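Local coordinates for protein methyl transferase from Methanosarcina acetivorans (Methanosarcina acetivorans, PDB 6MRO) that binds S-adenosyl-L-homocysteine and calcium ions, and probably works as an S-adenosylmethionine-dependent methyltransferase, at residues A[1-9]-A[60-68]; A[95-106]-A[126-137]. The protein carries 1 engineered substitution. One frame throughout, in Å; residues are numbered along the deposited sequence. Where two conformers were deposited one is given.

Interaction 1. Residues A[1-9]-A[60-68]; sequences MFWDEVYKG and IDLAKRAIS. Engineered in segment 60-68: R65 (natural residue Asp). With SAH (S-adenosyl-L-homocysteine), chain B.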
loop_
_atom_site.group_PDB
_atom_site.type_symbol
_atom_site.label_atom_id
_atom_site.label_comp_id
_atom_site.label_asym_id
_atom_site.label_seq_id
_atom_site.Cartn_x
_atom_site.Cartn_y
_atom_site.Cartn_z
ATOM N N MET A 1 -8.232 18.061 -7.236
ATOM C CA MET A 1 -7.404 18.285 -6.088
ATOM C C MET A 1 -5.999 17.822 -6.319
ATOM O O MET A 1 -5.733 17.231 -7.320
ATOM C CB MET A 1 -7.972 17.608 -4.877
ATOM C CG MET A 1 -8.324 16.186 -5.165
ATOM S SD MET A 1 -7.364 14.808 -4.489
ATOM C CE MET A 1 -8.234 13.627 -5.475
ATOM N N PHE A 2 -5.303 17.704 -5.213
ATOM C CA PHE A 2 -3.871 17.413 -5.269
ATOM C C PHE A 2 -3.540 16.103 -5.983
ATOM O O PHE A 2 -2.660 16.054 -6.851
ATOM C CB PHE A 2 -3.313 17.392 -3.840
ATOM C CG PHE A 2 -1.847 17.086 -3.768
ATOM C CD1 PHE A 2 -1.402 15.778 -3.664
ATOM C CD2 PHE A 2 -0.913 18.108 -3.826
ATOM C CE1 PHE A 2 -0.047 15.491 -3.606
ATOM C CE2 PHE A 2 0.442 17.830 -3.765
ATOM C CZ PHE A 2 0.879 16.525 -3.660
ATOM N N TRP A 3 -4.230 15.026 -5.627
ATOM C CA TRP A 3 -3.897 13.744 -6.218
ATOM C C TRP A 3 -4.386 13.598 -7.652
ATOM O O TRP A 3 -3.774 12.847 -8.417
ATOM C CB TRP A 3 -4.421 12.634 -5.318
ATOM C CG TRP A 3 -3.648 12.624 -4.027
ATOM C CD1 TRP A 3 -4.071 13.068 -2.800
ATOM C CD2 TRP A 3 -2.287 12.201 -3.852
ATOM N NE1 TRP A 3 -3.067 12.912 -1.868
ATOM C CE2 TRP A 3 -1.962 12.381 -2.489
ATOM C CE3 TRP A 3 -1.317 11.677 -4.715
ATOM C CZ2 TRP A 3 -0.703 12.062 -1.971
ATOM C CZ3 TRP A 3 -0.081 11.342 -4.193
ATOM C CH2 TRP A 3 0.219 11.544 -2.832
ATOM N N ASP A 4 -5.436 14.316 -8.059
ATOM C CA ASP A 4 -5.738 14.348 -9.484
ATOM C C ASP A 4 -4.608 15.004 -10.269
ATOM O O ASP A 4 -4.327 14.611 -11.408
ATOM C CB ASP A 4 -7.057 15.064 -9.746
ATOM C CG ASP A 4 -8.179 14.534 -8.881
ATOM O OD1 ASP A 4 -8.437 13.316 -8.935
ATOM O OD2 ASP A 4 -8.846 15.350 -8.207
ATOM N N GLU A 5 -3.946 16.001 -9.677
ATOM C CA GLU A 5 -2.891 16.708 -10.399
ATOM C C GLU A 5 -1.720 15.784 -10.719
ATOM O O GLU A 5 -1.173 15.819 -11.830
ATOM C CB GLU A 5 -2.402 17.917 -9.594
ATOM C CG GLU A 5 -3.359 19.091 -9.570
ATOM C CD GLU A 5 -3.761 19.536 -10.958
ATOM O OE1 GLU A 5 -2.863 19.728 -11.801
ATOM O OE2 GLU A 5 -4.973 19.708 -11.203
ATOM N N VAL A 6 -1.311 14.952 -9.760
ATOM C CA VAL A 6 -0.128 14.141 -9.989
ATOM C C VAL A 6 -0.381 13.050 -11.017
ATOM O O VAL A 6 0.563 12.597 -11.672
ATOM C CB VAL A 6 0.407 13.549 -8.663
ATOM C CG1 VAL A 6 0.585 14.661 -7.608
ATOM C CG2 VAL A 6 -0.482 12.456 -8.165
ATOM N N TYR A 7 -1.630 12.649 -11.236
ATOM C CA TYR A 7 -1.900 11.627 -12.238
ATOM C C TYR A 7 -2.174 12.208 -13.620
ATOM O O TYR A 7 -2.565 11.464 -14.527
ATOM C CB TYR A 7 -3.045 10.719 -11.769
ATOM C CG TYR A 7 -2.523 9.707 -10.762
ATOM C CD1 TYR A 7 -2.755 9.864 -9.408
ATOM C CD2 TYR A 7 -1.737 8.636 -11.170
ATOM C CE1 TYR A 7 -2.259 8.956 -8.470
ATOM C CE2 TYR A 7 -1.218 7.712 -10.239
ATOM C CZ TYR A 7 -1.488 7.881 -8.893
ATOM O OH TYR A 7 -0.982 6.966 -7.988
ATOM N N LYS A 8 -1.927 13.509 -13.806
ATOM C CA LYS A 8 -1.893 14.133 -15.130
ATOM C C LYS A 8 -0.525 13.870 -15.767
ATOM O O LYS A 8 0.294 14.763 -15.993
ATOM C CB LYS A 8 -2.191 15.620 -15.014
ATOM C CG LYS A 8 -3.627 15.923 -14.638
ATOM C CD LYS A 8 -3.843 17.411 -14.422
ATOM C CE LYS A 8 -5.314 17.685 -14.148
ATOM N NZ LYS A 8 -5.621 19.136 -14.124
ATOM N N GLY A 9 -0.284 12.598 -16.064
ATOM C CA GLY A 9 1.030 12.149 -16.474
ATOM C C GLY A 9 1.402 10.895 -15.707
ATOM O O GLY A 9 0.519 10.158 -15.268
ATOM N N ILE A 60 -8.475 0.994 -3.426
ATOM C CA ILE A 60 -9.073 2.287 -3.121
ATOM C C ILE A 60 -8.032 3.382 -3.326
ATOM O O ILE A 60 -6.859 3.227 -2.959
ATOM C CB ILE A 60 -9.651 2.308 -1.690
ATOM C CG1 ILE A 60 -10.225 3.683 -1.363
ATOM C CG2 ILE A 60 -8.603 1.834 -0.660
ATOM C CD1 ILE A 60 -11.057 3.691 -0.124
ATOM N N ASP A 61 -8.450 4.482 -3.952
ATOM C CA ASP A 61 -7.539 5.599 -4.169
ATOM C C ASP A 61 -8.363 6.869 -4.301
ATOM O O ASP A 61 -9.498 6.835 -4.776
ATOM C CB ASP A 61 -6.676 5.381 -5.420
ATOM C CG ASP A 61 -5.420 6.253 -5.431
ATOM O OD1 ASP A 61 -5.532 7.481 -5.647
ATOM O OD2 ASP A 61 -4.312 5.704 -5.237
ATOM N N LEU A 62 -7.764 7.987 -3.885
ATOM C CA LEU A 62 -8.430 9.288 -3.974
ATOM C C LEU A 62 -8.576 9.771 -5.415
ATOM O O LEU A 62 -9.523 10.498 -5.731
ATOM C CB LEU A 62 -7.645 10.323 -3.169
ATOM C CG LEU A 62 -7.903 10.444 -1.673
ATOM C CD1 LEU A 62 -6.929 11.472 -1.090
ATOM C CD2 LEU A 62 -9.353 10.857 -1.421
ATOM N N ALA A 63 -7.672 9.379 -6.299
ATOM C CA ALA A 63 -7.583 9.965 -7.635
ATOM C C ALA A 63 -8.479 9.199 -8.597
ATOM O O ALA A 63 -8.218 8.030 -8.885
ATOM C CB ALA A 63 -6.135 9.935 -8.113
ATOM N N LYS A 64 -9.515 9.862 -9.131
ATOM C CA LYS A 64 -10.378 9.178 -10.086
ATOM C C LYS A 64 -9.608 8.759 -11.328
ATOM O O LYS A 64 -9.893 7.707 -11.910
ATOM C CB LYS A 64 -11.569 10.053 -10.480
ATOM C CG LYS A 64 -12.309 10.679 -9.321
ATOM C CD LYS A 64 -13.472 11.544 -9.815
ATOM C CE LYS A 64 -12.994 12.557 -10.844
ATOM N NZ LYS A 64 -12.004 13.529 -10.283
ATOM N N ARG A 65 -8.639 9.574 -11.761
ATOM C CA ARG A 65 -7.850 9.215 -12.935
ATOM C C ARG A 65 -7.097 7.908 -12.717
ATOM O O ARG A 65 -7.065 7.042 -13.602
ATOM C CB ARG A 65 -6.886 10.351 -13.283
ATOM C CG ARG A 65 -5.782 9.983 -14.270
ATOM C CD ARG A 65 -6.340 9.729 -15.644
ATOM N NE ARG A 65 -5.293 9.585 -16.652
ATOM C CZ ARG A 65 -4.786 10.591 -17.360
ATOM N NH1 ARG A 65 -5.218 11.830 -17.157
ATOM N NH2 ARG A 65 -3.842 10.364 -18.264
ATOM N N ALA A 66 -6.483 7.740 -11.543
ATOM C CA ALA A 66 -5.776 6.495 -11.272
ATOM C C ALA A 66 -6.745 5.318 -11.247
ATOM O O ALA A 66 -6.488 4.270 -11.857
ATOM C CB ALA A 66 -5.011 6.610 -9.952
ATOM N N ILE A 67 -7.874 5.476 -10.545
ATOM C CA ILE A 67 -8.879 4.414 -10.493
ATOM C C ILE A 67 -9.399 4.089 -11.897
ATOM O O ILE A 67 -9.545 2.914 -12.262
ATOM C CB ILE A 67 -10.013 4.800 -9.521
ATOM C CG1 ILE A 67 -9.498 4.781 -8.057
ATOM C CG2 ILE A 67 -11.246 3.880 -9.704
ATOM C CD1 ILE A 67 -8.901 3.443 -7.606
ATOM N N SER A 68 -9.662 5.120 -12.711
ATOM C CA SER A 68 -10.138 4.881 -14.072
ATOM C C SER A 68 -9.106 4.116 -14.889
ATOM O O SER A 68 -9.450 3.179 -15.622
ATOM C CB SER A 68 -10.480 6.207 -14.752
ATOM O OG SER A 68 -11.590 6.819 -14.125
HETATM N N SAH B . 0.163 2.147 -4.581
HETATM C CA SAH B . 0.363 2.810 -5.884
HETATM C CB SAH B . 0.334 4.324 -5.723
HETATM C CG SAH B . 1.282 4.845 -4.643
HETATM S SD SAH B . 1.391 6.649 -4.583
HETATM C C SAH B . 1.669 2.391 -6.540
HETATM O O SAH B . 2.491 1.695 -5.925
HETATM O OXT SAH B . 1.919 2.760 -7.697
HETATM C "C5'" SAH B . 0.235 6.902 -3.201
HETATM C "C4'" SAH B . -1.233 6.815 -3.626
HETATM O "O4'" SAH B . -2.055 7.037 -2.487
HETATM C "C3'" SAH B . -1.663 7.819 -4.695
HETATM O "O3'" SAH B . -2.248 7.087 -5.761
HETATM C "C2'" SAH B . -2.651 8.721 -3.969
HETATM O "O2'" SAH B . -3.703 9.226 -4.777
HETATM C "C1'" SAH B . -3.174 7.807 -2.874
HETATM N N9 SAH B . -3.685 8.479 -1.673
HETATM C C8 SAH B . -3.102 9.496 -0.949
HETATM N N7 SAH B . -3.890 9.769 0.106
HETATM C C5 SAH B . -4.952 8.927 0.075
HETATM C C6 SAH B . -6.064 8.770 0.898
HETATM N N6 SAH B . -6.230 9.539 1.966
HETATM N N1 SAH B . -6.992 7.810 0.593
HETATM C C2 SAH B . -6.828 7.000 -0.516
HETATM N N3 SAH B . -5.738 7.160 -1.342
HETATM C C4 SAH B . -4.817 8.103 -1.031
#
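Y7 meets A63 and A66 because its ring carbon CG stands beside its own backbone N (chi1 -79°), which swings the phenol across the start of helix 64-76; in D61, CG lies opposite the backbone N (chi1 -161°) and carries the carboxylate to the ribose of S-adenosyl-L-homocysteine. The methyl of A66 sits over the middle of the Y7 ring, CB 3.7 Å from the ring centroid, a CH-pi contact for which the small methyl of alanine is well suited, since the ring can lie close against the helix. A63 CB approaches Y7 CD1 obliquely at 3.6 Å. Thus supported, the ring directs its OH to SAH O3', donating at 2.6 Å. That ribose hydroxyl in turn donates a hydrogen bond to D61 OD2, while SAH O2' donates one to D61 OD1 at 2.7 Å. An acidic residue at the end of a strand gripping both ribose hydroxyls is a hallmark of Rossmann-like methyltransferases. D61 OD1 also takes the backbone N of A63 on its anti lone pair at 2.9 Å, an Asx turn that steadies the carboxylate. W3 lays one ring face on SAH C2', and its CD1 touches L62 CD1 at 3.7 Å, joining two apolar groups that flank the nucleoside. Toward solvent the contact thins: D4 OD1 and K64 NZ form only a long salt bridge of 3.8 Å. The engineered R65, whose NE pairs with D69, places its guanidinium face over Y7 O. The short helix 2-6 thus lies as a lid against the ligand and the beginning of helix 64-76, just beyond strand 56-61, which runs between strands 35-39 and 82-85 of the central sheet.

Interaction 2. Residues A[95-106]-A[126-137]; sequences FTEDEFDIVIDS and KVLKEGGKYFML. With SAH (S-adenosyl-L-homocysteine), chain B.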
loop_
_atom_site.group_PDB
_atom_site.type_symbol
_atom_site.label_atom_id
_atom_site.label_comp_id
_atom_site.label_asym_id
_atom_site.label_seq_id
_atom_site.Cartn_x
_atom_site.Cartn_y
_atom_site.Cartn_z
ATOM N N PHE A 95 -16.349 0.151 4.115
ATOM C CA PHE A 95 -16.174 -1.242 4.487
ATOM C C PHE A 95 -16.601 -1.428 5.936
ATOM O O PHE A 95 -16.515 -0.501 6.747
ATOM C CB PHE A 95 -14.714 -1.718 4.321
ATOM C CG PHE A 95 -14.061 -1.297 3.026
ATOM C CD1 PHE A 95 -12.965 -0.440 3.034
ATOM C CD2 PHE A 95 -14.533 -1.764 1.802
ATOM C CE1 PHE A 95 -12.353 -0.055 1.856
ATOM C CE2 PHE A 95 -13.921 -1.384 0.614
ATOM C CZ PHE A 95 -12.840 -0.524 0.636
ATOM N N THR A 96 -17.079 -2.625 6.257
ATOM C CA THR A 96 -17.377 -2.932 7.645
ATOM C C THR A 96 -16.108 -3.436 8.332
ATOM O O THR A 96 -15.054 -3.608 7.713
ATOM C CB THR A 96 -18.515 -3.950 7.757
ATOM O OG1 THR A 96 -18.276 -5.045 6.862
ATOM C CG2 THR A 96 -19.847 -3.297 7.418
ATOM N N GLU A 97 -16.219 -3.676 9.633
ATOM C CA GLU A 97 -15.100 -4.154 10.430
ATOM C C GLU A 97 -14.733 -5.585 10.046
ATOM O O GLU A 97 -15.574 -6.356 9.580
ATOM C CB GLU A 97 -15.472 -4.084 11.917
ATOM C CG GLU A 97 -14.350 -4.371 12.904
ATOM C CD GLU A 97 -14.814 -4.295 14.359
ATOM O OE1 GLU A 97 -15.992 -3.940 14.603
ATOM O OE2 GLU A 97 -14.001 -4.619 15.252
ATOM N N ASP A 98 -13.452 -5.934 10.241
ATOM C CA ASP A 98 -12.990 -7.324 10.167
ATOM C C ASP A 98 -13.356 -7.955 8.823
ATOM O O ASP A 98 -13.951 -9.028 8.749
ATOM C CB ASP A 98 -13.560 -8.152 11.324
ATOM C CG ASP A 98 -13.272 -7.542 12.689
ATOM O OD1 ASP A 98 -12.185 -6.975 12.891
ATOM O OD2 ASP A 98 -14.151 -7.634 13.572
ATOM N N GLU A 99 -13.014 -7.269 7.740
ATOM C CA GLU A 99 -13.407 -7.730 6.413
ATOM C C GLU A 99 -12.268 -8.324 5.597
ATOM O O GLU A 99 -12.477 -9.305 4.877
ATOM C CB GLU A 99 -14.040 -6.576 5.633
ATOM C CG GLU A 99 -15.476 -6.318 6.028
ATOM C CD GLU A 99 -16.321 -7.566 5.931
ATOM O OE1 GLU A 99 -16.986 -7.923 6.931
ATOM O OE2 GLU A 99 -16.311 -8.195 4.855
ATOM N N PHE A 100 -11.065 -7.769 5.688
ATOM C CA PHE A 100 -9.984 -8.129 4.776
ATOM C C PHE A 100 -8.967 -9.045 5.447
ATOM O O PHE A 100 -8.549 -8.797 6.580
ATOM C CB PHE A 100 -9.290 -6.864 4.252
ATOM C CG PHE A 100 -10.155 -6.055 3.336
ATOM C CD1 PHE A 100 -10.818 -4.936 3.803
ATOM C CD2 PHE A 100 -10.330 -6.437 2.015
ATOM C CE1 PHE A 100 -11.644 -4.194 2.953
ATOM C CE2 PHE A 100 -11.170 -5.713 1.170
ATOM C CZ PHE A 100 -11.815 -4.588 1.635
ATOM N N ASP A 101 -8.573 -10.102 4.730
ATOM C CA ASP A 101 -7.462 -10.954 5.151
ATOM C C ASP A 101 -6.102 -10.277 4.970
ATOM O O ASP A 101 -5.147 -10.597 5.689
ATOM C CB ASP A 101 -7.487 -12.249 4.346
ATOM C CG ASP A 101 -8.777 -12.988 4.502
ATOM O OD1 ASP A 101 -9.554 -13.054 3.525
ATOM O OD2 ASP A 101 -9.017 -13.498 5.619
ATOM N N ILE A 102 -5.987 -9.387 3.986
ATOM C CA ILE A 102 -4.729 -8.740 3.618
ATOM C C ILE A 102 -5.025 -7.278 3.335
ATOM O O ILE A 102 -6.004 -6.966 2.640
ATOM C CB ILE A 102 -4.096 -9.378 2.364
ATOM C CG1 ILE A 102 -3.806 -10.863 2.551
ATOM C CG2 ILE A 102 -2.860 -8.595 1.899
ATOM C CD1 ILE A 102 -4.183 -11.681 1.310
ATOM N N VAL A 103 -4.198 -6.380 3.873
ATOM C CA VAL A 103 -4.105 -5.008 3.375
ATOM C C VAL A 103 -2.680 -4.792 2.885
ATOM O O VAL A 103 -1.725 -5.055 3.631
ATOM C CB VAL A 103 -4.458 -3.958 4.444
ATOM C CG1 VAL A 103 -4.195 -2.536 3.896
ATOM C CG2 VAL A 103 -5.928 -4.105 4.888
ATOM N N ILE A 104 -2.533 -4.301 1.642
ATOM C CA ILE A 104 -1.223 -3.908 1.122
ATOM C C ILE A 104 -1.169 -2.396 0.959
ATOM O O ILE A 104 -2.143 -1.739 0.595
ATOM C CB ILE A 104 -0.822 -4.619 -0.197
ATOM C CG1 ILE A 104 -1.727 -4.230 -1.371
ATOM C CG2 ILE A 104 -0.764 -6.138 0.007
ATOM C CD1 ILE A 104 -1.180 -4.697 -2.735
ATOM N N ASP A 105 0.015 -1.845 1.212
ATOM C CA ASP A 105 0.215 -0.398 1.264
ATOM C C ASP A 105 1.539 -0.167 0.541
ATOM O O ASP A 105 2.601 -0.451 1.089
ATOM C CB ASP A 105 0.229 0.045 2.725
ATOM C CG ASP A 105 0.592 1.501 2.928
ATOM O OD1 ASP A 105 0.166 2.007 3.988
ATOM O OD2 ASP A 105 1.256 2.139 2.077
ATOM N N SER A 106 1.472 0.298 -0.715
ATOM C CA SER A 106 2.662 0.479 -1.550
ATOM C C SER A 106 2.826 1.986 -1.723
ATOM O O SER A 106 2.337 2.566 -2.692
ATOM C CB SER A 106 2.504 -0.254 -2.916
ATOM O OG SER A 106 3.606 -0.025 -3.801
ATOM N N LYS A 126 -9.125 -1.437 11.695
ATOM C CA LYS A 126 -10.546 -1.767 11.795
ATOM C C LYS A 126 -11.000 -2.692 10.667
ATOM O O LYS A 126 -11.734 -3.651 10.915
ATOM C CB LYS A 126 -11.370 -0.478 11.805
ATOM C CG LYS A 126 -12.872 -0.676 11.947
ATOM C CD LYS A 126 -13.610 0.654 11.824
ATOM C CE LYS A 126 -15.123 0.450 11.856
ATOM N NZ LYS A 126 -15.555 -0.232 13.109
ATOM N N VAL A 127 -10.577 -2.432 9.419
ATOM C CA VAL A 127 -11.071 -3.234 8.294
ATOM C C VAL A 127 -10.377 -4.578 8.138
ATOM O O VAL A 127 -10.882 -5.437 7.401
ATOM C CB VAL A 127 -10.968 -2.475 6.955
ATOM C CG1 VAL A 127 -11.817 -1.211 7.027
ATOM C CG2 VAL A 127 -9.512 -2.187 6.603
ATOM N N LEU A 128 -9.256 -4.802 8.827
ATOM C CA LEU A 128 -8.569 -6.085 8.768
ATOM C C LEU A 128 -9.301 -7.141 9.591
ATOM O O LEU A 128 -9.851 -6.846 10.654
ATOM C CB LEU A 128 -7.139 -5.935 9.290
ATOM C CG LEU A 128 -6.115 -5.665 8.197
ATOM C CD1 LEU A 128 -4.820 -5.153 8.838
ATOM C CD2 LEU A 128 -5.858 -6.925 7.364
ATOM N N LYS A 129 -9.303 -8.375 9.094
ATOM C CA LYS A 129 -9.826 -9.491 9.864
ATOM C C LYS A 129 -8.913 -9.805 11.039
ATOM O O LYS A 129 -7.728 -9.466 11.055
ATOM C CB LYS A 129 -9.941 -10.747 9.003
ATOM C CG LYS A 129 -11.174 -10.823 8.133
ATOM C CD LYS A 129 -11.244 -12.178 7.441
ATOM C CE LYS A 129 -12.298 -12.190 6.345
ATOM N NZ LYS A 129 -12.328 -13.488 5.608
ATOM N N GLU A 130 -9.447 -10.609 11.929
ATOM C CA GLU A 130 -8.728 -11.124 13.041
ATOM C C GLU A 130 -7.711 -12.037 12.410
ATOM O O GLU A 130 -8.055 -12.847 11.629
ATOM C CB GLU A 130 -9.738 -11.913 13.859
ATOM C CG GLU A 130 -10.743 -12.646 12.980
ATOM C CD GLU A 130 -12.135 -12.016 12.920
ATOM O OE1 GLU A 130 -12.324 -10.975 12.338
ATOM O OE2 GLU A 130 -13.088 -12.604 13.473
ATOM N N GLY A 131 -6.447 -11.925 12.754
ATOM C CA GLY A 131 -5.432 -12.713 12.084
ATOM C C GLY A 131 -4.985 -12.129 10.766
ATOM O O GLY A 131 -4.169 -12.751 10.068
ATOM N N GLY A 132 -5.483 -10.946 10.414
ATOM C CA GLY A 132 -5.206 -10.372 9.108
ATOM C C GLY A 132 -3.816 -9.762 9.032
ATOM O O GLY A 132 -3.250 -9.317 10.035
ATOM N N LYS A 133 -3.272 -9.756 7.815
ATOM C CA LYS A 133 -1.967 -9.227 7.559
ATOM C C LYS A 133 -1.959 -7.842 6.907
ATOM O O LYS A 133 -2.732 -7.572 6.069
ATOM C CB LYS A 133 -1.240 -10.139 6.596
ATOM C CG LYS A 133 -1.121 -11.585 6.972
ATOM C CD LYS A 133 0.116 -11.723 7.825
ATOM C CE LYS A 133 0.455 -13.152 8.158
ATOM N NZ LYS A 133 1.746 -13.108 8.910
ATOM N N TYR A 134 -1.031 -7.014 7.357
ATOM C CA TYR A 134 -0.748 -5.705 6.786
ATOM C C TYR A 134 0.685 -5.726 6.275
ATOM O O TYR A 134 1.616 -6.010 7.045
ATOM C CB TYR A 134 -0.932 -4.605 7.833
ATOM C CG TYR A 134 -0.567 -3.189 7.402
ATOM C CD1 TYR A 134 0.373 -2.453 8.111
ATOM C CD2 TYR A 134 -1.193 -2.584 6.309
ATOM C CE1 TYR A 134 0.694 -1.171 7.743
ATOM C CE2 TYR A 134 -0.880 -1.279 5.925
ATOM C CZ TYR A 134 0.069 -0.586 6.657
ATOM O OH TYR A 134 0.384 0.693 6.314
ATOM N N PHE A 135 0.852 -5.451 4.981
ATOM C CA PHE A 135 2.156 -5.345 4.336
ATOM C C PHE A 135 2.319 -3.928 3.812
ATOM O O PHE A 135 1.488 -3.455 3.023
ATOM C CB PHE A 135 2.281 -6.343 3.184
ATOM C CG PHE A 135 2.181 -7.770 3.623
ATOM C CD1 PHE A 135 3.242 -8.369 4.288
ATOM C CD2 PHE A 135 1.042 -8.513 3.365
ATOM C CE1 PHE A 135 3.165 -9.689 4.709
ATOM C CE2 PHE A 135 0.960 -9.843 3.759
ATOM C CZ PHE A 135 2.015 -10.434 4.435
ATOM N N MET A 136 3.381 -3.256 4.246
ATOM C CA MET A 136 3.585 -1.859 3.907
ATOM C C MET A 136 4.997 -1.660 3.390
ATOM O O MET A 136 5.960 -2.136 3.996
ATOM C CB MET A 136 3.320 -0.965 5.119
ATOM C CG MET A 136 3.432 0.527 4.846
ATOM S SD MET A 136 5.122 1.175 4.990
ATOM C CE MET A 136 5.283 1.149 6.781
ATOM N N LEU A 137 5.111 -0.948 2.275
ATOM C CA LEU A 137 6.389 -0.662 1.644
ATOM C C LEU A 137 6.635 0.837 1.664
ATOM O O LEU A 137 5.773 1.617 1.239
ATOM C CB LEU A 137 6.386 -1.212 0.215
ATOM C CG LEU A 137 7.559 -0.934 -0.722
ATOM C CD1 LEU A 137 8.752 -1.747 -0.287
ATOM C CD2 LEU A 137 7.132 -1.307 -2.167
HETATM N N SAH B . 0.163 2.147 -4.581
HETATM C CA SAH B . 0.363 2.810 -5.884
HETATM C CB SAH B . 0.334 4.324 -5.723
HETATM C CG SAH B . 1.282 4.845 -4.643
HETATM S SD SAH B . 1.391 6.649 -4.583
HETATM C C SAH B . 1.669 2.391 -6.540
HETATM O O SAH B . 2.491 1.695 -5.925
HETATM O OXT SAH B . 1.919 2.760 -7.697
HETATM C "C5'" SAH B . 0.235 6.902 -3.201
HETATM C "C4'" SAH B . -1.233 6.815 -3.626
HETATM O "O4'" SAH B . -2.055 7.037 -2.487
HETATM C "C3'" SAH B . -1.663 7.819 -4.695
HETATM O "O3'" SAH B . -2.248 7.087 -5.761
HETATM C "C2'" SAH B . -2.651 8.721 -3.969
HETATM O "O2'" SAH B . -3.703 9.226 -4.777
HETATM C "C1'" SAH B . -3.174 7.807 -2.874
HETATM N N9 SAH B . -3.685 8.479 -1.673
HETATM C C8 SAH B . -3.102 9.496 -0.949
HETATM N N7 SAH B . -3.890 9.769 0.106
HETATM C C5 SAH B . -4.952 8.927 0.075
HETATM C C6 SAH B . -6.064 8.770 0.898
HETATM N N6 SAH B . -6.230 9.539 1.966
HETATM N N1 SAH B . -6.992 7.810 0.593
HETATM C C2 SAH B . -6.828 7.000 -0.516
HETATM N N3 SAH B . -5.738 7.160 -1.342
HETATM C C4 SAH B . -4.817 8.103 -1.031
HETATM O O HOH W 1 3.799 3.173 2.214
#
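V103 and Y134 pair on neighbouring parallel strands, their side chains crossing at a slant, with V103 CG1 packing on Y134 CD2 at 3.9 Å where branched and aromatic groups fill the sheet face. CG of Y134 is opposite its backbone N (chi1 176°), and the ring runs along the sheet to D105, its OH donating to OD1 at 2.7 Å from above the carboxylate plane. A phenylalanine in place of Y134 would probably leave D105 OD1 without this donor and the carboxylate less firmly held. D105 OD2 accepts from F109 N and a water shared with L137 O. Backbone bonds such as F135 N to V103 O, 2.9 Å, knit the tight part, and at its end S106 holds SAH through O and OG. The other end has more open side chains, although the backbone stays firmly bonded, V127 O taking both E99 N and F100 N. K129 NZ forms a salt bridge to D101 OD2 at 3.3 Å with weak hydrogen bonds, D101 OD1 being bonded to R35 N, and D98 pairs with K194. These strands form the centre of the Rossmann-like sheet, between strands 35-39 and 184-193, with helix 114-127 as the parallel crossover and helix 20-27 covering I104 and F135.

How the interactions relate
Interaction 2 is the core contact: two neighbouring parallel strands joined by backbone hydrogen bonds, with mostly apolar side chains on both faces, most charged side chains at the end away from the ligand and buried D105 the exception near it. Interaction 1 is partly buried and nearer the surface, where a short N-terminal helix meets a strand end and the following helix mainly through side chains, without backbone-to-backbone bonds. The two contacts reach the same sheet and both touch SAH, although their centres are about 23 Å apart. They serve different parts of the ligand: 1-9 with 60-68 serves the nucleoside, chiefly the ribose, whereas 95-106 with 126-137 offers S106 to the amino acid end.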